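Local atomic coordinates of glutathione S-transferase 2 (Onchocerca volvulus, PDB entry 1TU7), a protein that catalyses the conjugation of glutathione to electrophilic compounds as a homodimeric Pi-class transferase and appears central to the parasite's detoxification system. Residues Q44-D55 against Q59-L70. Numbering follows the deposited sequence.
Sequences QFQFGQLPCLYD and QIVQSGAILRHL. With GSH (glutathione), chain C.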
loop_
_atom_site.group_PDB
_atom_site.type_symbol
_atom_site.label_atom_id
_atom_site.label_comp_id
_atom_site.label_asym_id
_atom_site.label_seq_id
_atom_site.Cartn_x
_atom_site.Cartn_y
_atom_site.Cartn_z
ATOM N N GLN A 44 -2.381 5.309 21.212
ATOM C CA GLN A 44 -1.482 4.176 21.385
ATOM C C GLN A 44 -0.958 3.591 20.073
ATOM O O GLN A 44 -0.023 2.809 20.106
ATOM C CB GLN A 44 -2.201 3.068 22.119
ATOM C CG GLN A 44 -2.665 3.496 23.511
ATOM C CD GLN A 44 -3.316 2.381 24.266
ATOM O OE1 GLN A 44 -3.192 1.213 23.901
ATOM N NE2 GLN A 44 -4.008 2.729 25.345
ATOM N N PHE A 45 -1.571 3.962 18.960
ATOM C CA PHE A 45 -1.245 3.426 17.627
ATOM C C PHE A 45 -0.467 4.460 16.861
ATOM O O PHE A 45 -0.799 5.626 16.913
ATOM C CB PHE A 45 -2.531 2.995 16.940
ATOM C CG PHE A 45 -3.267 1.997 17.767
ATOM C CD1 PHE A 45 -4.303 2.399 18.588
ATOM C CD2 PHE A 45 -2.822 0.692 17.859
ATOM C CE1 PHE A 45 -4.939 1.494 19.438
ATOM C CE2 PHE A 45 -3.454 -0.220 18.683
ATOM C CZ PHE A 45 -4.511 0.175 19.476
ATOM N N GLN A 46 0.559 4.012 16.147
ATOM C CA GLN A 46 1.537 4.909 15.552
ATOM C C GLN A 46 0.960 5.916 14.543
ATOM O O GLN A 46 1.481 7.015 14.418
ATOM C CB GLN A 46 2.673 4.093 14.928
ATOM C CG GLN A 46 3.519 3.330 15.947
ATOM C CD GLN A 46 3.158 1.848 16.119
ATOM O OE1 GLN A 46 4.055 0.972 16.239
ATOM N NE2 GLN A 46 1.881 1.567 16.171
ATOM N N PHE A 47 -0.099 5.554 13.822
ATOM C CA PHE A 47 -0.824 6.483 12.968
ATOM C C PHE A 47 -2.252 6.764 13.428
ATOM O O PHE A 47 -3.046 7.276 12.675
ATOM C CB PHE A 47 -0.785 6.021 11.500
ATOM C CG PHE A 47 0.605 5.906 10.974
ATOM C CD1 PHE A 47 1.228 4.676 10.779
ATOM C CD2 PHE A 47 1.321 7.060 10.730
ATOM C CE1 PHE A 47 2.532 4.635 10.323
ATOM C CE2 PHE A 47 2.543 7.049 10.268
ATOM C CZ PHE A 47 3.199 5.826 10.118
ATOM N N GLY A 48 -2.561 6.394 14.666
ATOM C CA GLY A 48 -3.882 6.609 15.220
ATOM C C GLY A 48 -4.961 5.760 14.603
ATOM O O GLY A 48 -6.141 6.099 14.666
ATOM N N GLN A 49 -4.561 4.645 13.982
ATOM C CA GLN A 49 -5.475 3.802 13.214
ATOM C C GLN A 49 -5.195 2.308 13.440
ATOM O O GLN A 49 -4.175 1.897 13.991
ATOM C CB GLN A 49 -5.374 4.166 11.719
ATOM C CG GLN A 49 -5.911 5.575 11.434
ATOM C CD GLN A 49 -6.331 5.787 10.004
ATOM O OE1 GLN A 49 -7.474 6.220 9.731
ATOM N NE2 GLN A 49 -5.455 5.487 9.093
ATOM N N LEU A 50 -6.169 1.513 13.034
ATOM C CA LEU A 50 -6.132 0.054 13.099
ATOM C C LEU A 50 -6.196 -0.475 11.663
ATOM O O LEU A 50 -6.668 0.223 10.774
ATOM C CB LEU A 50 -7.334 -0.438 13.913
ATOM C CG LEU A 50 -7.399 0.095 15.353
ATOM C CD1 LEU A 50 -8.630 -0.447 16.090
ATOM C CD2 LEU A 50 -6.144 -0.194 16.124
ATOM N N PRO A 51 -5.778 -1.711 11.385
ATOM C CA PRO A 51 -5.423 -2.745 12.352
ATOM C C PRO A 51 -4.063 -2.603 12.970
ATOM O O PRO A 51 -3.197 -1.900 12.434
ATOM C CB PRO A 51 -5.477 -4.018 11.499
ATOM C CG PRO A 51 -5.126 -3.566 10.143
ATOM C CD PRO A 51 -5.784 -2.233 10.010
ATOM N N CYS A 52 -3.917 -3.230 14.128
ATOM C CA CYS A 52 -2.631 -3.400 14.806
ATOM C C CYS A 52 -2.399 -4.825 15.165
ATOM O O CYS A 52 -3.277 -5.434 15.757
ATOM C CB CYS A 52 -2.638 -2.554 16.068
ATOM S SG CYS A 52 -1.119 -2.586 17.019
ATOM N N LEU A 53 -1.228 -5.367 14.836
ATOM C CA LEU A 53 -0.818 -6.671 15.323
ATOM C C LEU A 53 0.222 -6.485 16.419
ATOM O O LEU A 53 1.264 -5.858 16.190
ATOM C CB LEU A 53 -0.226 -7.519 14.202
ATOM C CG LEU A 53 0.261 -8.890 14.671
ATOM C CD1 LEU A 53 -0.943 -9.783 14.944
ATOM C CD2 LEU A 53 1.227 -9.420 13.593
ATOM N N TYR A 54 -0.067 -7.050 17.578
ATOM C CA TYR A 54 0.930 -7.266 18.606
ATOM C C TYR A 54 1.496 -8.659 18.417
ATOM O O TYR A 54 0.769 -9.640 18.459
ATOM C CB TYR A 54 0.287 -7.119 19.982
ATOM C CG TYR A 54 -0.408 -5.787 20.230
ATOM C CD1 TYR A 54 -1.768 -5.615 19.932
ATOM C CD2 TYR A 54 0.289 -4.696 20.778
ATOM C CE1 TYR A 54 -2.409 -4.415 20.173
ATOM C CE2 TYR A 54 -0.360 -3.496 21.016
ATOM C CZ TYR A 54 -1.705 -3.369 20.730
ATOM O OH TYR A 54 -2.388 -2.185 20.988
ATOM N N ASP A 55 2.787 -8.711 18.139
ATOM C CA ASP A 55 3.511 -9.954 17.977
ATOM C C ASP A 55 4.540 -9.991 19.082
ATOM O O ASP A 55 5.597 -9.359 18.984
ATOM C CB ASP A 55 4.178 -9.959 16.619
ATOM C CG ASP A 55 4.884 -11.249 16.336
ATOM O OD1 ASP A 55 5.100 -12.054 17.279
ATOM O OD2 ASP A 55 5.275 -11.533 15.194
ATOM N N GLN A 59 4.709 -4.022 18.351
ATOM C CA GLN A 59 3.469 -3.428 17.972
ATOM C C GLN A 59 3.583 -2.931 16.534
ATOM O O GLN A 59 4.335 -1.992 16.227
ATOM C CB GLN A 59 3.105 -2.271 18.909
ATOM C CG GLN A 59 1.766 -1.653 18.573
ATOM C CD GLN A 59 1.472 -0.306 19.210
ATOM O OE1 GLN A 59 2.387 0.430 19.555
ATOM N NE2 GLN A 59 0.203 0.058 19.268
ATOM N N ILE A 60 2.814 -3.574 15.638
ATOM C CA ILE A 60 2.893 -3.321 14.210
ATOM C C ILE A 60 1.544 -2.840 13.692
ATOM O O ILE A 60 0.558 -3.580 13.727
ATOM C CB ILE A 60 3.296 -4.601 13.468
ATOM C CG1 ILE A 60 4.518 -5.235 14.112
ATOM C CG2 ILE A 60 3.556 -4.260 12.007
ATOM C CD1 ILE A 60 4.754 -6.650 13.652
ATOM N N VAL A 61 1.471 -1.604 13.226
ATOM C CA VAL A 61 0.327 -1.133 12.481
ATOM C C VAL A 61 0.653 -1.164 10.975
ATOM O O VAL A 61 1.765 -1.542 10.593
ATOM C CB VAL A 61 -0.173 0.263 12.960
ATOM C CG1 VAL A 61 -0.655 0.182 14.387
ATOM C CG2 VAL A 61 0.889 1.357 12.809
ATOM N N GLN A 62 -0.357 -0.826 10.163
ATOM C CA GLN A 62 -0.346 -0.855 8.702
ATOM C C GLN A 62 -0.582 -2.266 8.210
ATOM O O GLN A 62 0.285 -3.120 8.274
ATOM C CB GLN A 62 0.907 -0.224 8.091
ATOM C CG GLN A 62 0.960 1.282 8.291
ATOM C CD GLN A 62 -0.017 2.080 7.465
ATOM O OE1 GLN A 62 -0.191 3.308 7.691
ATOM N NE2 GLN A 62 -0.635 1.451 6.523
ATOM N N SER A 63 -1.776 -2.483 7.666
ATOM C CA SER A 63 -2.198 -3.801 7.266
ATOM C C SER A 63 -1.206 -4.477 6.335
ATOM O O SER A 63 -0.964 -5.663 6.477
ATOM C CB SER A 63 -3.579 -3.773 6.627
ATOM O OG SER A 63 -3.618 -3.000 5.430
ATOM N N GLY A 64 -0.625 -3.755 5.375
ATOM C CA GLY A 64 0.331 -4.380 4.486
ATOM C C GLY A 64 1.623 -4.782 5.152
ATOM O O GLY A 64 2.226 -5.807 4.847
ATOM N N ALA A 65 2.074 -3.963 6.098
ATOM C CA ALA A 65 3.287 -4.282 6.857
ATOM C C ALA A 65 3.058 -5.477 7.778
ATOM O O ALA A 65 3.926 -6.308 7.942
ATOM C CB ALA A 65 3.763 -3.085 7.675
ATOM N N ILE A 66 1.858 -5.563 8.345
ATOM C CA ILE A 66 1.490 -6.693 9.191
ATOM C C ILE A 66 1.527 -7.965 8.367
ATOM O O ILE A 66 2.132 -8.967 8.762
ATOM C CB ILE A 66 0.085 -6.481 9.821
ATOM C CG1 ILE A 66 0.077 -5.318 10.818
ATOM C CG2 ILE A 66 -0.389 -7.783 10.480
ATOM C CD1 ILE A 66 -1.310 -4.823 11.204
ATOM N N LEU A 67 0.875 -7.930 7.216
ATOM C CA LEU A 67 0.827 -9.103 6.357
ATOM C C LEU A 67 2.219 -9.557 5.911
ATOM O O LEU A 67 2.515 -10.750 5.921
ATOM C CB LEU A 67 -0.061 -8.812 5.158
ATOM C CG LEU A 67 -1.121 -9.696 4.569
ATOM C CD1 LEU A 67 -1.793 -10.618 5.565
ATOM C CD2 LEU A 67 -2.103 -8.714 3.911
ATOM N N ARG A 68 3.068 -8.621 5.494
ATOM C CA ARG A 68 4.416 -9.008 5.053
ATOM C C ARG A 68 5.275 -9.515 6.198
ATOM O O ARG A 68 6.091 -10.400 6.026
ATOM C CB ARG A 68 5.119 -7.860 4.327
ATOM C CG ARG A 68 4.591 -7.690 2.922
ATOM C CD ARG A 68 5.259 -6.594 2.145
ATOM N NE ARG A 68 4.806 -5.308 2.582
ATOM C CZ ARG A 68 3.723 -4.699 2.134
ATOM N NH1 ARG A 68 2.967 -5.337 1.207
ATOM N NH2 ARG A 68 3.367 -3.525 2.595
ATOM N N HIS A 69 5.100 -8.968 7.399
ATOM C CA HIS A 69 5.818 -9.483 8.542
ATOM C C HIS A 69 5.419 -10.921 8.842
ATOM O O HIS A 69 6.252 -11.782 9.046
ATOM C CB HIS A 69 5.582 -8.596 9.758
ATOM C CG HIS A 69 5.932 -9.227 11.051
ATOM N ND1 HIS A 69 7.222 -9.296 11.513
ATOM C CD2 HIS A 69 5.156 -9.818 11.998
ATOM C CE1 HIS A 69 7.233 -9.893 12.691
ATOM N NE2 HIS A 69 5.992 -10.207 13.015
ATOM N N LEU A 70 4.117 -11.180 8.878
ATOM C CA LEU A 70 3.659 -12.531 9.101
ATOM C C LEU A 70 4.144 -13.473 7.993
ATOM O O LEU A 70 4.550 -14.616 8.268
ATOM C CB LEU A 70 2.147 -12.549 9.200
ATOM C CG LEU A 70 1.570 -11.972 10.494
ATOM C CD1 LEU A 70 0.065 -11.891 10.329
ATOM C CD2 LEU A 70 1.952 -12.820 11.676
HETATM N N1 GSH C . -3.131 2.229 5.406
HETATM C CA1 GSH C . -3.842 1.781 6.540
HETATM C C1 GSH C . -3.716 0.335 6.776
HETATM O O11 GSH C . -3.712 -0.398 5.647
HETATM O O12 GSH C . -3.694 -0.335 7.872
HETATM C CB1 GSH C . -5.194 2.275 6.835
HETATM C CG1 GSH C . -5.713 2.138 8.242
HETATM C CD1 GSH C . -7.108 2.732 8.368
HETATM O OE1 GSH C . -7.593 3.476 7.346
HETATM N N2 GSH C . -7.787 2.476 9.453
HETATM C CA2 GSH C . -9.163 2.927 9.674
HETATM C C2 GSH C . -9.273 3.428 11.061
HETATM O O2 GSH C . -8.448 2.941 12.053
HETATM C CB2 GSH C . -10.144 1.768 9.531
HETATM S SG2 GSH C . -10.361 1.294 7.802
HETATM N N3 GSH C . -10.165 4.362 11.343
HETATM C CA3 GSH C . -10.259 4.814 12.705
HETATM C C3 GSH C . -9.942 6.270 12.811
HETATM O O31 GSH C . -9.135 6.920 11.996
HETATM O O32 GSH C . -10.561 6.959 13.862
HETATM O O HOH W 1 -3.073 0.125 10.509
#
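The H69 ring meets D55 edge-on: its NE2-H points almost straight at D55 OD2 (2.6 Å, 174°), in the ring plane and on the anti side of the carboxylate, while I60 CD1 lies over one ring face toward the rim. H69 CG stands anti to the backbone N (chi1 163°), which swings the ring out from the helix to the strand; K73 gives D55 OD2 a second, charged partner. The F45 ring has L50 CD2 over the centre of one face, Q44 CB on the opposite face, and C52 SG and V61 CG1 at its edge; C52 SG also lies over one Y54 face, toward the rim. Extended Q59 touches C52 SG through CG, and its NE2 donates a hydrogen bond to Q44 O (2.9 Å) from above the carbonyl plane. Two backbone bonds join L53 and I60 as an antiparallel hydrogen-bonded pair, and L53 CB packs on I66 CG2 (3.7 Å). At the cis-proline loop, L50 N donates to O2 of the glutathione cysteinyl unit (2.9 Å) and L50 O accepts from its N2; S63 N (2.9 Å to O12) and S63 OG (2.6 Å to O11) hold the alpha-carboxylate of the gamma-glutamyl residue, and a water links P51 O, Q62 N and O12. These segments form part of the glutathione site, in the thioredoxin-like domain: hairpin 52-55/58-61 runs into helix 63-73, strand 3-8 flanks strand 52-55, helix 15-23 packs on I66 and L70, and F128 of the second subunit meets F47 edge-to-face.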